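Local coordinates for oxidoreductase, short chain dehydrogenase/reductase family protein (Bifidobacterium adolescentis L2-32, PDB 6OW4), which acts as an NADH-dependent 20beta-hydroxysteroid dehydrogenase of the short-chain dehydrogenase/reductase family, interconverting a ketone and a hydroxyl at steroid carbon 20, at the interface of chains A and B and the interface of chains A and C. Numbering follows the deposited sequence. Chains: chain A/B/C, Oxidoreductase, short chain dehydrogenase/reductase family protein.

Contact 1: the interface of chains A and B. Residues chain A 55, 234-236, 239, 261-262; chain B 14, 17-18, 21-23.
The side-chain amide nitrogen ND2 of A:Asn262 reaches across to the backbone carbonyl O of B:Leu23 at 3.0 Å, with an angle of 175° at the hydrogen. The donor lies in the carbonyl plane, on a lone pair, and the acceptor lies in the amide plane of the asparagine. The same ND2 gives a longer, also straight bond to O of A:Ser235 (3.3 Å), meeting that carbonyl from above its plane. With acceptors for both N-H groups, the amide should be fixed against flipping. A water also bonds the backbone N of A:Asn262 and joins O of A:Trp234 (2.6 Å) to O of B:Pro22 (2.7 Å), a second polar link across the interface.

The apolar part centres on the indole of A:Trp234, which hides 98 Å² against chain B. Its CG stands anti to the backbone N and beside the carbonyl carbon (chi1 -168°), which points the ring at chain B. B:Tyr21 covers one face, its CD2 lying 3.5 Å above the indole plane toward the rim, while its CB packs against CD1 of the tryptophan. At the far end of the indole, CZ2 meets CB of B:Phe17 at 3.6 Å. B:Leu23 brings CD1 to within 3.8 Å of the tryptophan CD1, and its CD2 approaches the amide of A:Asn239 tip to tip. An alanine in place of A:Trp234 would probably open a gap beneath B:Tyr21 and leave B:Phe17 and B:Leu23 without their shared packing partner.

A:Trp234 and A:Ser235 lie in the loop after strand 223-230, and A:Ser235 belongs to the NAD(+) site; A:Asn262 starts helix 262-273. Chain B contributes one side of its helix 13-20 and the loop after it (B:Tyr21 to B:Leu23), which therefore appears to pack beside the cofactor-binding region of its neighbour.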
loop_
_atom_site.group_PDB
_atom_site.type_symbol
_atom_site.label_atom_id
_atom_site.label_comp_id
_atom_site.label_asym_id
_atom_site.label_seq_id
_atom_site.Cartn_x
_atom_site.Cartn_y
_atom_site.Cartn_z
ATOM N N ARG A 55 2.729 17.731 -23.073
ATOM C CA ARG A 55 2.925 17.894 -24.542
ATOM C C ARG A 55 3.410 16.573 -25.153
ATOM O O ARG A 55 3.006 16.264 -26.286
ATOM C CB ARG A 55 3.866 19.064 -24.851
ATOM C CG ARG A 55 5.328 18.855 -24.482
ATOM C CD ARG A 55 6.093 20.144 -24.710
ATOM N NE ARG A 55 7.518 20.037 -24.426
ATOM C CZ ARG A 55 8.158 20.628 -23.419
ATOM N NH1 ARG A 55 7.510 21.392 -22.555
ATOM N NH2 ARG A 55 9.460 20.453 -23.281
ATOM N N TRP A 234 12.789 14.226 -15.779
ATOM C CA TRP A 234 13.465 15.420 -16.351
ATOM C C TRP A 234 12.584 16.009 -17.458
ATOM O O TRP A 234 12.882 15.777 -18.648
ATOM C CB TRP A 234 14.864 15.059 -16.862
ATOM C CG TRP A 234 15.691 16.262 -17.189
ATOM C CD1 TRP A 234 15.778 16.909 -18.386
ATOM C CD2 TRP A 234 16.527 16.992 -16.277
ATOM N NE1 TRP A 234 16.624 17.981 -18.288
ATOM C CE2 TRP A 234 17.098 18.057 -17.004
ATOM C CE3 TRP A 234 16.851 16.843 -14.924
ATOM C CZ2 TRP A 234 17.975 18.969 -16.418
ATOM C CZ3 TRP A 234 17.718 17.743 -14.348
ATOM C CH2 TRP A 234 18.271 18.790 -15.087
ATOM N N SER A 235 11.538 16.744 -17.064
ATOM C CA SER A 235 10.426 17.208 -17.936
ATOM C C SER A 235 10.762 18.555 -18.586
ATOM O O SER A 235 10.123 18.890 -19.598
ATOM C CB SER A 235 9.142 17.295 -17.152
ATOM O OG SER A 235 9.247 18.266 -16.122
ATOM N N GLY A 236 11.735 19.281 -18.031
ATOM C CA GLY A 236 12.032 20.686 -18.367
ATOM C C GLY A 236 11.992 21.556 -17.123
ATOM O O GLY A 236 12.628 22.628 -17.130
ATOM N N ASN A 239 15.469 22.097 -15.257
ATOM C CA ASN A 239 16.540 22.720 -16.083
ATOM C C ASN A 239 17.094 23.951 -15.358
ATOM O O ASN A 239 16.300 24.860 -15.041
ATOM C CB ASN A 239 16.045 23.094 -17.482
ATOM C CG ASN A 239 15.642 21.891 -18.306
ATOM O OD1 ASN A 239 15.173 20.894 -17.766
ATOM N ND2 ASN A 239 15.811 21.978 -19.614
ATOM N N THR A 261 12.371 10.219 -18.449
ATOM C CA THR A 261 12.186 11.194 -19.556
ATOM C C THR A 261 10.696 11.272 -19.909
ATOM O O THR A 261 9.941 10.388 -19.468
ATOM C CB THR A 261 13.076 10.831 -20.749
ATOM O OG1 THR A 261 12.768 9.495 -21.143
ATOM C CG2 THR A 261 14.549 10.944 -20.427
ATOM N N ASN A 262 10.300 12.306 -20.660
ATOM C CA ASN A 262 8.882 12.611 -20.995
ATOM C C ASN A 262 8.279 11.470 -21.824
ATOM O O ASN A 262 7.076 11.198 -21.653
ATOM C CB ASN A 262 8.751 13.960 -21.705
ATOM C CG ASN A 262 9.057 15.138 -20.803
ATOM O OD1 ASN A 262 8.730 15.117 -19.617
ATOM N ND2 ASN A 262 9.673 16.174 -21.354
ATOM N N GLU B 14 24.684 21.489 -17.692
ATOM C CA GLU B 14 23.342 21.574 -18.329
ATOM C C GLU B 14 23.382 20.923 -19.717
ATOM O O GLU B 14 22.369 20.309 -20.096
ATOM C CB GLU B 14 22.876 23.030 -18.413
ATOM C CG GLU B 14 21.377 23.172 -18.621
ATOM C CD GLU B 14 20.516 22.574 -17.518
ATOM O OE1 GLU B 14 20.851 22.769 -16.329
ATOM O OE2 GLU B 14 19.518 21.907 -17.851
ATOM N N PHE B 17 23.067 17.177 -19.104
ATOM C CA PHE B 17 21.644 16.892 -18.771
ATOM C C PHE B 17 20.790 16.925 -20.044
ATOM O O PHE B 17 19.889 16.080 -20.172
ATOM C CB PHE B 17 21.096 17.886 -17.739
ATOM C CG PHE B 17 21.645 17.766 -16.337
ATOM C CD1 PHE B 17 21.936 16.530 -15.776
ATOM C CD2 PHE B 17 21.834 18.899 -15.557
ATOM C CE1 PHE B 17 22.430 16.434 -14.482
ATOM C CE2 PHE B 17 22.325 18.801 -14.262
ATOM C CZ PHE B 17 22.624 17.570 -13.728
ATOM N N ASP B 18 21.059 17.873 -20.951
ATOM C CA ASP B 18 20.319 18.042 -22.233
ATOM C C ASP B 18 20.542 16.807 -23.115
ATOM O O ASP B 18 19.591 16.402 -23.813
ATOM C CB ASP B 18 20.739 19.322 -22.964
ATOM C CG ASP B 18 20.420 20.608 -22.217
ATOM O OD1 ASP B 18 19.607 20.558 -21.272
ATOM O OD2 ASP B 18 21.000 21.653 -22.576
ATOM N N TYR B 21 18.905 13.556 -21.129
ATOM C CA TYR B 21 17.425 13.605 -21.005
ATOM C C TYR B 21 16.814 14.462 -22.113
ATOM O O TYR B 21 16.581 15.651 -21.911
ATOM C CB TYR B 21 17.043 14.151 -19.628
ATOM C CG TYR B 21 17.695 13.457 -18.458
ATOM C CD1 TYR B 21 17.527 12.098 -18.246
ATOM C CD2 TYR B 21 18.461 14.165 -17.545
ATOM C CE1 TYR B 21 18.110 11.457 -17.166
ATOM C CE2 TYR B 21 19.053 13.539 -16.459
ATOM C CZ TYR B 21 18.878 12.180 -16.269
ATOM O OH TYR B 21 19.453 11.555 -15.200
ATOM N N PRO B 22 16.522 13.894 -23.309
ATOM C CA PRO B 22 15.756 14.605 -24.335
ATOM C C PRO B 22 14.330 14.914 -23.855
ATOM O O PRO B 22 13.755 14.090 -23.161
ATOM C CB PRO B 22 15.709 13.639 -25.529
ATOM C CG PRO B 22 16.827 12.656 -25.263
ATOM C CD PRO B 22 16.929 12.553 -23.754
ATOM N N LEU B 23 13.803 16.078 -24.243
ATOM C CA LEU B 23 12.504 16.621 -23.763
ATOM C C LEU B 23 11.380 16.272 -24.745
ATOM O O LEU B 23 10.262 16.005 -24.271
ATOM C CB LEU B 23 12.631 18.137 -23.589
ATOM C CG LEU B 23 13.096 18.614 -22.215
ATOM C CD1 LEU B 23 14.318 17.846 -21.743
ATOM C CD2 LEU B 23 13.381 20.108 -22.236
HETATM O O HOH W 1 12.610 14.228 -20.671
#

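Contact 2: the interface of chains A and C. Residues chain A 105, 149, 154, 158; chain C 142, 145-146, 149.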
loop_
_atom_site.group_PDB
_atom_site.type_symbol
_atom_site.label_atom_id
_atom_site.label_comp_id
_atom_site.label_asym_id
_atom_site.label_seq_id
_atom_site.Cartn_x
_atom_site.Cartn_y
_atom_site.Cartn_z
ATOM N N THR A 105 -13.711 28.422 -12.550
ATOM C CA THR A 105 -14.869 27.535 -12.859
ATOM C C THR A 105 -15.555 27.993 -14.155
ATOM O O THR A 105 -16.092 27.126 -14.873
ATOM C CB THR A 105 -15.844 27.475 -11.675
ATOM O OG1 THR A 105 -16.299 28.796 -11.380
ATOM C CG2 THR A 105 -15.223 26.879 -10.431
ATOM N N ILE A 149 -4.027 23.040 -3.019
ATOM C CA ILE A 149 -5.340 22.322 -3.040
ATOM C C ILE A 149 -6.169 22.833 -4.228
ATOM O O ILE A 149 -6.695 21.991 -4.984
ATOM C CB ILE A 149 -6.086 22.473 -1.692
ATOM C CG1 ILE A 149 -5.677 21.390 -0.688
ATOM C CG2 ILE A 149 -7.598 22.482 -1.885
ATOM C CD1 ILE A 149 -4.256 21.497 -0.194
ATOM N N ASN A 154 -8.783 20.598 -6.434
ATOM C CA ASN A 154 -10.048 21.179 -6.963
ATOM C C ASN A 154 -9.955 21.324 -8.486
ATOM O O ASN A 154 -10.928 20.955 -9.173
ATOM C CB ASN A 154 -10.379 22.517 -6.300
ATOM C CG ASN A 154 -10.787 22.369 -4.850
ATOM O OD1 ASN A 154 -10.566 21.327 -4.239
ATOM N ND2 ASN A 154 -11.379 23.409 -4.290
ATOM N N ARG A 158 -12.542 19.189 -11.282
ATOM C CA ARG A 158 -13.535 19.828 -12.187
ATOM C C ARG A 158 -13.160 19.556 -13.650
ATOM O O ARG A 158 -14.095 19.351 -14.451
ATOM C CB ARG A 158 -13.699 21.316 -11.858
ATOM C CG ARG A 158 -12.467 22.185 -12.076
ATOM C CD ARG A 158 -12.797 23.632 -11.751
ATOM N NE ARG A 158 -13.211 23.810 -10.362
ATOM C CZ ARG A 158 -12.458 24.297 -9.376
ATOM N NH1 ARG A 158 -11.213 24.688 -9.596
ATOM N NH2 ARG A 158 -12.966 24.402 -8.161
ATOM N N GLU C 142 -19.693 21.612 -7.445
ATOM C CA GLU C 142 -18.625 22.507 -6.926
ATOM C C GLU C 142 -18.861 22.770 -5.434
ATOM O O GLU C 142 -17.880 22.739 -4.672
ATOM C CB GLU C 142 -18.601 23.814 -7.718
ATOM C CG GLU C 142 -18.017 23.664 -9.112
ATOM C CD GLU C 142 -16.515 23.428 -9.155
ATOM O OE1 GLU C 142 -15.817 23.844 -8.207
ATOM O OE2 GLU C 142 -16.047 22.832 -10.143
ATOM N N TRP C 145 -18.218 19.452 -3.465
ATOM C CA TRP C 145 -16.758 19.174 -3.508
ATOM C C TRP C 145 -16.027 20.106 -2.534
ATOM O O TRP C 145 -15.394 19.589 -1.598
ATOM C CB TRP C 145 -16.198 19.302 -4.930
ATOM C CG TRP C 145 -14.744 18.948 -5.005
ATOM C CD1 TRP C 145 -13.684 19.799 -4.898
ATOM C CD2 TRP C 145 -14.186 17.629 -5.149
ATOM N NE1 TRP C 145 -12.507 19.105 -4.985
ATOM C CE2 TRP C 145 -12.782 17.773 -5.138
ATOM C CE3 TRP C 145 -14.731 16.347 -5.297
ATOM C CZ2 TRP C 145 -11.923 16.683 -5.271
ATOM C CZ3 TRP C 145 -13.879 15.271 -5.427
ATOM C CH2 TRP C 145 -12.494 15.441 -5.417
ATOM N N THR C 146 -16.133 21.422 -2.741
ATOM C CA THR C 146 -15.363 22.464 -2.006
ATOM C C THR C 146 -15.757 22.461 -0.523
ATOM O O THR C 146 -14.860 22.665 0.318
ATOM C CB THR C 146 -15.537 23.844 -2.652
ATOM O OG1 THR C 146 -16.929 24.161 -2.716
ATOM C CG2 THR C 146 -14.936 23.916 -4.038
ATOM N N ILE C 149 -13.779 19.554 0.991
ATOM C CA ILE C 149 -12.324 19.899 0.961
ATOM C C ILE C 149 -12.048 20.941 2.054
ATOM O O ILE C 149 -11.071 20.770 2.803
ATOM C CB ILE C 149 -11.888 20.409 -0.432
ATOM C CG1 ILE C 149 -12.259 19.449 -1.569
ATOM C CG2 ILE C 149 -10.404 20.744 -0.446
ATOM C CD1 ILE C 149 -12.097 17.983 -1.256
#
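Charge pairing joins A:Arg158 to C:Glu142. The guanidinium grips the carboxylate side-on with two nitrogens, one to each oxygen: NE bonds OE2 at 3.0 Å, and NH2 bonds OE1 at 2.9 Å in the salt bridge. Both oxygens are met on their syn sides, and the two flat groups are twisted 30° from each other, a two-pronged but not coplanar grip, with both oxygens close to the guanidinium plane. A bend at chi3 (61°) in the arginine helps turn its NE and NH2 edge toward the acid. Its flat group is sandwiched within chain A, with O of A:Asn154 over the centre of one face and CG2 of A:Thr105 3.5 Å above the other. That methyl also touches the carboxylate of C:Glu142, so the threonine borders both halves of the ion pair.

A neutral hydrogen bond runs the opposite way, from indole NE1 of C:Trp145 to OD1 of A:Asn154 at 3.0 Å. The acceptor lies in the ring plane, so the ring meets the amide edge-on, and the amide plane stands steeply to it. The donor stands well above the amide's carbonyl plane and the angle at the hydrogen is 140°, so the bond is markedly bent. Within chain C, OG1 of C:Thr146 donates to the backbone O of C:Glu142 at 2.6 Å, while its CG2 is turned toward ND2 of A:Asn154.

Apolar packing brings the two copies of one residue together: CG2 of A:Ile149 meets CG2 of C:Ile149 at 3.6 Å, the side chains sliding past each other in opposite directions. CD1 of C:Ile149 lies over one face of its own chain's tryptophan, toward the rim.

Helix 142-169 of chain A and helix 142-170 of chain C supply most of this patch, a long-helix interface typical of the family; A:Thr105 adds the start of helix 105-118.

About 32 Å separates the C-alpha centres of contact 1 and contact 2, and they have no residue in common. Chain A is the shared partner and uses different elements for each neighbour: chiefly the loop after strand 223-230 and the start of helix 262-273 in contact 1, helices 105-118 and 142-169 in contact 2. Each interface is two-fold symmetric, so two kinds of dyad can build the four-copy deposited assembly, in keeping with the tetramers common among short-chain dehydrogenases. Contact 1 borders the NAD(+) site, so pairing there could influence the cofactor pocket; the structure alone does not show whether contact 2 does more than hold subunits together.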